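Local coordinates for UPF0234 protein XC_3703 (Xanthomonas campestris pv. campestris, PDB 5B7W) that binds the second messenger cyclic di-GMP and regulates bacterial virulence and biofilm formation, promoting target-gene binding by a LysR-type transcriptional regulator when the messenger is absent, at residues Met1-Glu9 against Lys127-Leu138; Asp74-Asp82 against Arg91-Gly99. All coordinates share one frame; numbering follows the deposited sequence.

Overall arrangement
The two contacts sit in different RRM-like domains, with centres about 27 Å apart. Contact 1 pairs the two central strands of one four-stranded sheet, 3-7 and 127-132, and brings in the start of helix 135-146. Contact 2 is the hairpin of strands 78-85 and 90-96 in the other sheet, with 78-85 at the edge. Both are partly buried. Contact 1 carries charged pairs on one sheet face and apolar side chains on the other. Contact 2 relies on valine, leucine and phenylalanine packing plus a hydrogen bond from a side-chain amide. The chain nests contact 2 between the segments of contact 1, and they touch where S8 O meets G99 N, probably hydrogen-bonded.

Contact 1: Met1-Glu9 against Lys127-Leu138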
loop_
_atom_site.group_PDB
_atom_site.type_symbol
_atom_site.label_atom_id
_atom_site.label_comp_id
_atom_site.label_asym_id
_atom_site.label_seq_id
_atom_site.Cartn_x
_atom_site.Cartn_y
_atom_site.Cartn_z
ATOM N N MET A 1 -25.666 -11.096 -13.833
ATOM C CA MET A 1 -24.634 -10.095 -14.073
ATOM C C MET A 1 -23.369 -10.421 -13.282
ATOM O O MET A 1 -23.370 -10.359 -12.052
ATOM C CB MET A 1 -25.146 -8.699 -13.708
ATOM C CG MET A 1 -26.398 -8.277 -14.465
ATOM S SD MET A 1 -26.084 -7.035 -15.736
ATOM C CE MET A 1 -25.957 -5.552 -14.740
ATOM N N PRO A 2 -22.297 -10.777 -13.987
ATOM C CA PRO A 2 -21.040 -11.101 -13.305
ATOM C C PRO A 2 -20.463 -9.888 -12.593
ATOM O O PRO A 2 -20.710 -8.740 -12.968
ATOM C CB PRO A 2 -20.121 -11.564 -14.443
ATOM C CG PRO A 2 -21.038 -11.889 -15.583
ATOM C CD PRO A 2 -22.206 -10.968 -15.444
ATOM N N SER A 3 -19.675 -10.158 -11.553
ATOM C CA SER A 3 -19.112 -9.084 -10.749
ATOM C C SER A 3 -17.772 -9.514 -10.169
ATOM O O SER A 3 -17.446 -10.702 -10.109
ATOM C CB SER A 3 -20.064 -8.669 -9.621
ATOM O OG SER A 3 -20.188 -9.696 -8.655
ATOM N N PHE A 4 -17.001 -8.517 -9.743
ATOM C CA PHE A 4 -15.749 -8.735 -9.037
ATOM C C PHE A 4 -15.562 -7.589 -8.053
ATOM O O PHE A 4 -16.303 -6.603 -8.069
ATOM C CB PHE A 4 -14.561 -8.833 -10.002
ATOM C CG PHE A 4 -14.237 -7.543 -10.699
ATOM C CD1 PHE A 4 -14.898 -7.183 -11.861
ATOM C CD2 PHE A 4 -13.269 -6.690 -10.193
ATOM C CE1 PHE A 4 -14.603 -5.996 -12.503
ATOM C CE2 PHE A 4 -12.970 -5.503 -10.831
ATOM C CZ PHE A 4 -13.640 -5.154 -11.986
ATOM N N ASP A 5 -14.557 -7.724 -7.196
ATOM C CA ASP A 5 -14.250 -6.719 -6.187
ATOM C C ASP A 5 -12.920 -6.052 -6.503
ATOM O O ASP A 5 -11.928 -6.734 -6.782
ATOM C CB ASP A 5 -14.204 -7.337 -4.788
ATOM C CG ASP A 5 -15.569 -7.403 -4.136
ATOM O OD1 ASP A 5 -16.499 -6.738 -4.636
ATOM O OD2 ASP A 5 -15.707 -8.114 -3.120
ATOM N N VAL A 6 -12.907 -4.725 -6.465
ATOM C CA VAL A 6 -11.669 -3.957 -6.484
ATOM C C VAL A 6 -11.235 -3.762 -5.039
ATOM O O VAL A 6 -11.954 -3.145 -4.244
ATOM C CB VAL A 6 -11.853 -2.609 -7.195
ATOM C CG1 VAL A 6 -10.522 -1.875 -7.294
ATOM C CG2 VAL A 6 -12.461 -2.813 -8.572
ATOM N N ILE A 7 -10.071 -4.302 -4.690
ATOM C CA ILE A 7 -9.585 -4.251 -3.319
ATOM C C ILE A 7 -8.216 -3.588 -3.300
ATOM O O ILE A 7 -7.548 -3.435 -4.327
ATOM C CB ILE A 7 -9.512 -5.648 -2.668
ATOM C CG1 ILE A 7 -8.477 -6.518 -3.385
ATOM C CG2 ILE A 7 -10.877 -6.314 -2.677
ATOM C CD1 ILE A 7 -8.330 -7.902 -2.791
ATOM N N SER A 8 -7.806 -3.187 -2.099
ATOM C CA SER A 8 -6.470 -2.645 -1.847
ATOM C C SER A 8 -6.025 -3.233 -0.511
ATOM O O SER A 8 -6.286 -2.661 0.551
ATOM C CB SER A 8 -6.468 -1.125 -1.830
ATOM O OG SER A 8 -5.141 -0.631 -1.773
ATOM N N GLU A 9 -5.365 -4.385 -0.573
ATOM C CA GLU A 9 -5.019 -5.143 0.617
ATOM C C GLU A 9 -3.550 -5.528 0.589
ATOM O O GLU A 9 -2.943 -5.673 -0.475
ATOM C CB GLU A 9 -5.885 -6.402 0.744
ATOM C CG GLU A 9 -7.358 -6.111 0.957
ATOM C CD GLU A 9 -8.180 -7.370 1.137
ATOM O OE1 GLU A 9 -7.626 -8.476 0.956
ATOM O OE2 GLU A 9 -9.380 -7.255 1.463
ATOM N N LYS A 127 -14.288 -1.876 -0.086
ATOM C CA LYS A 127 -14.084 -2.466 -1.399
ATOM C C LYS A 127 -15.065 -1.860 -2.391
ATOM O O LYS A 127 -16.082 -1.271 -2.014
ATOM C CB LYS A 127 -14.260 -3.991 -1.363
ATOM C CG LYS A 127 -13.366 -4.707 -0.365
ATOM C CD LYS A 127 -13.665 -6.198 -0.343
ATOM C CE LYS A 127 -12.694 -6.948 0.554
ATOM N NZ LYS A 127 -12.863 -8.423 0.438
ATOM N N LEU A 128 -14.750 -2.015 -3.675
ATOM C CA LEU A 128 -15.601 -1.546 -4.763
ATOM C C LEU A 128 -15.996 -2.746 -5.612
ATOM O O LEU A 128 -15.140 -3.361 -6.260
ATOM C CB LEU A 128 -14.886 -0.492 -5.607
ATOM C CG LEU A 128 -15.721 0.132 -6.729
ATOM C CD1 LEU A 128 -16.821 1.015 -6.156
ATOM C CD2 LEU A 128 -14.845 0.913 -7.699
ATOM N N ARG A 129 -17.283 -3.084 -5.611
ATOM C CA ARG A 129 -17.785 -4.156 -6.460
ATOM C C ARG A 129 -18.224 -3.581 -7.799
ATOM O O ARG A 129 -18.997 -2.618 -7.848
ATOM C CB ARG A 129 -18.945 -4.903 -5.804
ATOM C CG ARG A 129 -19.402 -6.104 -6.623
ATOM C CD ARG A 129 -20.431 -6.945 -5.893
ATOM N NE ARG A 129 -19.882 -7.561 -4.687
ATOM C CZ ARG A 129 -19.025 -8.579 -4.680
ATOM N NH1 ARG A 129 -18.589 -9.063 -3.525
ATOM N NH2 ARG A 129 -18.601 -9.116 -5.818
ATOM N N VAL A 130 -17.729 -4.177 -8.878
ATOM C CA VAL A 130 -18.015 -3.738 -10.237
ATOM C C VAL A 130 -18.864 -4.805 -10.911
ATOM O O VAL A 130 -18.507 -5.988 -10.902
ATOM C CB VAL A 130 -16.717 -3.482 -11.022
ATOM C CG1 VAL A 130 -17.030 -3.087 -12.453
ATOM C CG2 VAL A 130 -15.886 -2.409 -10.333
ATOM N N THR A 131 -19.989 -4.389 -11.487
ATOM C CA THR A 131 -20.902 -5.292 -12.173
ATOM C C THR A 131 -21.066 -4.860 -13.622
ATOM O O THR A 131 -21.141 -3.664 -13.922
ATOM C CB THR A 131 -22.275 -5.334 -11.486
ATOM O OG1 THR A 131 -22.960 -4.094 -11.703
ATOM C CG2 THR A 131 -22.120 -5.570 -9.991
ATOM N N GLY A 132 -21.116 -5.845 -14.520
ATOM C CA GLY A 132 -21.348 -5.592 -15.928
ATOM C C GLY A 132 -22.156 -6.725 -16.523
ATOM O O GLY A 132 -22.296 -7.793 -15.925
ATOM N N LYS A 133 -22.695 -6.478 -17.723
ATOM C CA LYS A 133 -23.543 -7.490 -18.346
ATOM C C LYS A 133 -22.731 -8.676 -18.856
ATOM O O LYS A 133 -23.243 -9.801 -18.887
ATOM C CB LYS A 133 -24.392 -6.877 -19.472
ATOM C CG LYS A 133 -23.696 -5.934 -20.459
ATOM C CD LYS A 133 -22.957 -6.685 -21.556
ATOM C CE LYS A 133 -22.523 -5.759 -22.682
ATOM N NZ LYS A 133 -21.416 -6.361 -23.476
ATOM N N LYS A 134 -21.472 -8.459 -19.233
ATOM C CA LYS A 134 -20.611 -9.527 -19.725
ATOM C C LYS A 134 -19.224 -9.419 -19.103
ATOM O O LYS A 134 -18.827 -8.372 -18.586
ATOM C CB LYS A 134 -20.505 -9.511 -21.258
ATOM C CG LYS A 134 -21.767 -9.976 -21.971
ATOM C CD LYS A 134 -21.483 -10.307 -23.425
ATOM C CE LYS A 134 -22.311 -11.491 -23.888
ATOM N NZ LYS A 134 -21.486 -12.724 -24.004
ATOM N N ARG A 135 -18.492 -10.535 -19.163
ATOM C CA ARG A 135 -17.184 -10.621 -18.522
ATOM C C ARG A 135 -16.170 -9.682 -19.162
ATOM O O ARG A 135 -15.318 -9.122 -18.460
ATOM C CB ARG A 135 -16.683 -12.067 -18.569
ATOM C CG ARG A 135 -15.248 -12.260 -18.106
ATOM C CD ARG A 135 -15.069 -11.864 -16.653
ATOM N NE ARG A 135 -13.687 -12.036 -16.214
ATOM C CZ ARG A 135 -12.721 -11.145 -16.418
ATOM N NH1 ARG A 135 -12.984 -10.012 -17.052
ATOM N NH2 ARG A 135 -11.492 -11.387 -15.982
ATOM N N ASP A 136 -16.251 -9.492 -20.482
ATOM C CA ASP A 136 -15.269 -8.661 -21.178
ATOM C C ASP A 136 -15.407 -7.187 -20.823
ATOM O O ASP A 136 -14.452 -6.419 -20.993
ATOM C CB ASP A 136 -15.398 -8.841 -22.688
ATOM C CG ASP A 136 -14.947 -10.204 -23.152
ATOM O OD1 ASP A 136 -14.972 -10.450 -24.376
ATOM O OD2 ASP A 136 -14.568 -11.029 -22.294
ATOM N N ASP A 137 -16.590 -6.759 -20.372
ATOM C CA ASP A 137 -16.722 -5.425 -19.794
ATOM C C ASP A 137 -15.983 -5.322 -18.470
ATOM O O ASP A 137 -15.496 -4.243 -18.115
ATOM C CB ASP A 137 -18.192 -5.059 -19.571
ATOM C CG ASP A 137 -19.014 -5.114 -20.839
ATOM O OD1 ASP A 137 -18.430 -5.057 -21.940
ATOM O OD2 ASP A 137 -20.255 -5.188 -20.732
ATOM N N LEU A 138 -15.907 -6.425 -17.723
ATOM C CA LEU A 138 -15.201 -6.407 -16.448
ATOM C C LEU A 138 -13.700 -6.270 -16.666
ATOM O O LEU A 138 -13.040 -5.453 -16.016
ATOM C CB LEU A 138 -15.529 -7.670 -15.650
ATOM C CG LEU A 138 -17.005 -7.909 -15.318
ATOM C CD1 LEU A 138 -17.182 -9.230 -14.585
ATOM C CD2 LEU A 138 -17.573 -6.758 -14.499
HETATM O O HOH W 1 -13.422 -9.359 -2.005
HETATM O O HOH W 2 -10.366 -9.726 -0.193
#
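D5 and R129 face each other as a non-hydrogen-bonded antiparallel pair. D5 OD1 lies over the centre of one face of the R129 guanidinium, 3.1 Å from R129 CZ; the carboxylate and guanidinium planes are 48° apart. D5 OD2 is 3.1 Å from R129 NH1, but no N-H points at it, so this salt bridge is one of charge alone. The R129 chain leaves with CG opposite the backbone N (chi1 -175°) and then bends at chi3 (-65°), which brings the guanidinium against the D5 carboxylate. Its NH2 also gives a weak bond to S3 OG. NH1 has its hydrogen-bond partner in N158 of strand 155-160.

K127 runs extended beside I7, its CD 3.6 Å from I7 CG2. One water joins its NZ to D5 OD2. A second water on NZ may also bond to E9 OE2. The direct K127-E9 salt bridge is long.

The other sheet face is apolar. The F4 ring lies alongside V130, with F4 CE1 3.6 Å from V130 CB. L138 of helix 135-146 puts its CD2 at the ring edge, and its CD1 meets P2 CB at 3.8 Å. V6 CG2 touches V130 CG2, while L108 of helix 102-114 packs against V6 and L128.

Backbone bonds join F4 with V130 and V6 with L128. G132 N gives a weak bond to P2 O.

This is the central strand pair of an RRM-like four-stranded antiparallel sheet, with helices on its apolar face. At its end, K133, R135 and D136 belong to a cyclic di-GMP site assigned by similarity.

Contact 2: Asp74-Asp82 against Arg91-Gly99; sequences DVRCLEFGD and RQKVTVKQG
F80 and V94 lie side by side on the same face of the hairpin, as a non-hydrogen-bonded pair. V94 CG1 stands over one face of the F80 ring, 4.0 Å from its centroid and 14° off the normal, in a CH-pi contact. V94 CG2 touches F80 CD2, 3.5 Å away. L78 crosses V94 at an angle, its CD2 3.9 Å from V94 CG1, and runs alongside V96. Helix 54-70 covers this face, touching L78 through L68 and F80 through T61.

The Q92 amide comes to the edge of the F80 ring, the two planes 50° apart. Its extended chain, with CG opposite the backbone N, carries NE2 to G81 O. That bond is 2.8 Å long and nearly straight (174°), and the acceptor lies in the amide plane.

On the other face, E79 and T95 point the same way. Beyond the strand, K97 bends at chi3, and its CD packs 3.8 Å from E79 CB. K97 NZ bonds to E151 O and, through a water, is linked to L78 O.

Backbone bonds join E79 with T95 both ways, and run from K97 N to C77 O and from G81 N to K93 O.

The hairpin thus has an oily helix-facing side and a polar outer one. At G81, a side-chain amide takes up the carbonyl oxygen, while the backbone N bonds to K93 O.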
loop_
_atom_site.group_PDB
_atom_site.type_symbol
_atom_site.label_atom_id
_atom_site.label_comp_id
_atom_site.label_asym_id
_atom_site.label_seq_id
_atom_site.Cartn_x
_atom_site.Cartn_y
_atom_site.Cartn_z
ATOM N N ASP A 74 3.247 -3.787 -3.271
ATOM C CA ASP A 74 3.361 -2.533 -4.008
ATOM C C ASP A 74 3.550 -1.395 -3.011
ATOM O O ASP A 74 2.634 -1.069 -2.248
ATOM C CB ASP A 74 2.117 -2.316 -4.865
ATOM C CG ASP A 74 2.269 -1.167 -5.846
ATOM O OD1 ASP A 74 3.092 -0.258 -5.603
ATOM O OD2 ASP A 74 1.556 -1.175 -6.870
ATOM N N VAL A 75 4.735 -0.773 -3.024
ATOM C CA VAL A 75 5.072 0.239 -2.024
ATOM C C VAL A 75 4.344 1.555 -2.236
ATOM O O VAL A 75 4.548 2.493 -1.456
ATOM C CB VAL A 75 6.589 0.514 -1.985
ATOM C CG1 VAL A 75 7.336 -0.689 -1.430
ATOM C CG2 VAL A 75 7.098 0.872 -3.371
ATOM N N ARG A 76 3.506 1.664 -3.268
ATOM C CA ARG A 76 2.671 2.851 -3.399
ATOM C C ARG A 76 1.592 2.913 -2.327
ATOM O O ARG A 76 0.964 3.964 -2.164
ATOM C CB ARG A 76 2.040 2.906 -4.792
ATOM C CG ARG A 76 3.000 3.365 -5.883
ATOM C CD ARG A 76 2.355 3.377 -7.267
ATOM N NE ARG A 76 1.922 2.050 -7.699
ATOM C CZ ARG A 76 0.650 1.678 -7.811
ATOM N NH1 ARG A 76 -0.320 2.535 -7.527
ATOM N NH2 ARG A 76 0.349 0.450 -8.212
ATOM N N CYS A 77 1.368 1.817 -1.597
ATOM C CA CYS A 77 0.485 1.824 -0.440
ATOM C C CYS A 77 1.086 2.557 0.751
ATOM O O CYS A 77 0.393 2.739 1.756
ATOM C CB CYS A 77 0.140 0.390 -0.034
ATOM S SG CYS A 77 1.519 -0.525 0.709
ATOM N N LEU A 78 2.346 2.977 0.666
ATOM C CA LEU A 78 3.004 3.635 1.787
ATOM C C LEU A 78 2.646 5.115 1.821
ATOM O O LEU A 78 2.708 5.804 0.797
ATOM C CB LEU A 78 4.520 3.464 1.694
ATOM C CG LEU A 78 5.061 2.035 1.746
ATOM C CD1 LEU A 78 6.584 2.044 1.739
ATOM C CD2 LEU A 78 4.526 1.302 2.967
ATOM N N GLU A 79 2.267 5.598 3.001
ATOM C CA GLU A 79 1.993 7.012 3.237
ATOM C C GLU A 79 3.001 7.513 4.261
ATOM O O GLU A 79 2.904 7.182 5.448
ATOM C CB GLU A 79 0.562 7.225 3.725
ATOM C CG GLU A 79 0.236 8.673 4.050
ATOM C CD GLU A 79 -0.974 8.809 4.949
ATOM O OE1 GLU A 79 -0.856 8.499 6.153
ATOM O OE2 GLU A 79 -2.041 9.229 4.455
ATOM N N PHE A 80 3.965 8.308 3.804
ATOM C CA PHE A 80 5.050 8.780 4.654
ATOM C C PHE A 80 4.641 10.072 5.350
ATOM O O PHE A 80 4.328 11.068 4.689
ATOM C CB PHE A 80 6.321 8.995 3.834
ATOM C CG PHE A 80 6.956 7.722 3.360
ATOM C CD1 PHE A 80 6.549 7.127 2.178
ATOM C CD2 PHE A 80 7.959 7.119 4.099
ATOM C CE1 PHE A 80 7.134 5.954 1.741
ATOM C CE2 PHE A 80 8.545 5.946 3.668
ATOM C CZ PHE A 80 8.132 5.362 2.487
ATOM N N GLY A 81 4.645 10.052 6.681
ATOM C CA GLY A 81 4.448 11.258 7.453
ATOM C C GLY A 81 5.710 12.096 7.510
ATOM O O GLY A 81 6.741 11.774 6.918
ATOM N N ASP A 82 5.619 13.202 8.241
ATOM C CA ASP A 82 6.769 14.080 8.399
ATOM C C ASP A 82 7.844 13.411 9.244
ATOM O O ASP A 82 7.546 12.692 10.203
ATOM C CB ASP A 82 6.354 15.401 9.045
ATOM C CG ASP A 82 5.649 16.327 8.079
ATOM O OD1 ASP A 82 4.769 17.091 8.529
ATOM O OD2 ASP A 82 5.976 16.294 6.873
ATOM N N ARG A 91 12.398 10.438 13.920
ATOM C CA ARG A 91 11.347 9.434 13.851
ATOM C C ARG A 91 10.393 9.785 12.718
ATOM O O ARG A 91 10.165 10.961 12.422
ATOM C CB ARG A 91 10.570 9.325 15.172
ATOM C CG ARG A 91 11.414 8.902 16.365
ATOM C CD ARG A 91 10.565 8.743 17.616
ATOM N NE ARG A 91 11.362 8.331 18.768
ATOM C CZ ARG A 91 11.630 7.066 19.078
ATOM N NH1 ARG A 91 11.167 6.083 18.318
ATOM N NH2 ARG A 91 12.363 6.784 20.147
ATOM N N GLN A 92 9.836 8.753 12.089
ATOM C CA GLN A 92 8.900 8.953 10.990
ATOM C C GLN A 92 7.880 7.826 10.980
ATOM O O GLN A 92 8.243 6.654 11.105
ATOM C CB GLN A 92 9.626 9.019 9.641
ATOM C CG GLN A 92 8.725 9.409 8.481
ATOM C CD GLN A 92 9.443 9.380 7.150
ATOM O OE1 GLN A 92 10.424 8.657 6.976
ATOM N NE2 GLN A 92 8.961 10.173 6.200
ATOM N N LYS A 93 6.613 8.192 10.826
ATOM C CA LYS A 93 5.511 7.242 10.771
ATOM C C LYS A 93 5.142 6.972 9.318
ATOM O O LYS A 93 4.869 7.908 8.558
ATOM C CB LYS A 93 4.302 7.781 11.540
ATOM C CG LYS A 93 2.985 7.108 11.206
ATOM C CD LYS A 93 1.858 7.680 12.050
ATOM C CE LYS A 93 0.529 7.024 11.719
ATOM N NZ LYS A 93 -0.547 7.445 12.659
ATOM N N VAL A 94 5.144 5.699 8.935
ATOM C CA VAL A 94 4.779 5.274 7.588
ATOM C C VAL A 94 3.505 4.449 7.701
ATOM O O VAL A 94 3.505 3.366 8.300
ATOM C CB VAL A 94 5.902 4.474 6.914
ATOM C CG1 VAL A 94 5.546 4.183 5.462
ATOM C CG2 VAL A 94 7.219 5.226 7.007
ATOM N N THR A 95 2.417 4.958 7.129
ATOM C CA THR A 95 1.135 4.268 7.152
ATOM C C THR A 95 1.048 3.326 5.958
ATOM O O THR A 95 1.160 3.762 4.807
ATOM C CB THR A 95 -0.024 5.265 7.130
ATOM O OG1 THR A 95 -0.009 6.049 8.329
ATOM C CG2 THR A 95 -1.356 4.532 7.024
ATOM N N VAL A 96 0.857 2.038 6.234
ATOM C CA VAL A 96 0.618 1.057 5.183
ATOM C C VAL A 96 -0.860 1.106 4.825
ATOM O O VAL A 96 -1.689 0.453 5.469
ATOM C CB VAL A 96 1.050 -0.355 5.620
ATOM C CG1 VAL A 96 0.861 -1.345 4.481
ATOM C CG2 VAL A 96 2.497 -0.344 6.087
ATOM N N LYS A 97 -1.198 1.891 3.804
ATOM C CA LYS A 97 -2.594 2.108 3.448
ATOM C C LYS A 97 -3.218 0.823 2.916
ATOM O O LYS A 97 -2.642 0.146 2.058
ATOM C CB LYS A 97 -2.711 3.221 2.409
ATOM C CG LYS A 97 -2.244 4.585 2.895
ATOM C CD LYS A 97 -2.283 5.614 1.773
ATOM C CE LYS A 97 -1.476 5.160 0.567
ATOM N NZ LYS A 97 -1.517 6.153 -0.544
ATOM N N GLN A 98 -4.396 0.485 3.441
ATOM C CA GLN A 98 -5.163 -0.675 3.014
ATOM C C GLN A 98 -6.638 -0.309 2.992
ATOM O O GLN A 98 -7.100 0.518 3.783
ATOM C CB GLN A 98 -4.937 -1.886 3.936
ATOM C CG GLN A 98 -3.476 -2.227 4.183
ATOM C CD GLN A 98 -3.218 -2.745 5.582
ATOM O OE1 GLN A 98 -3.440 -3.921 5.875
ATOM N NE2 GLN A 98 -2.747 -1.864 6.461
ATOM N N GLY A 99 -7.378 -0.937 2.079
ATOM C CA GLY A 99 -8.789 -0.643 1.929
ATOM C C GLY A 99 -9.037 0.600 1.100
ATOM O O GLY A 99 -8.196 1.502 1.063
HETATM O O HOH W 3 1.027 7.371 -1.346
HETATM O O HOH W 4 5.848 10.704 10.717
#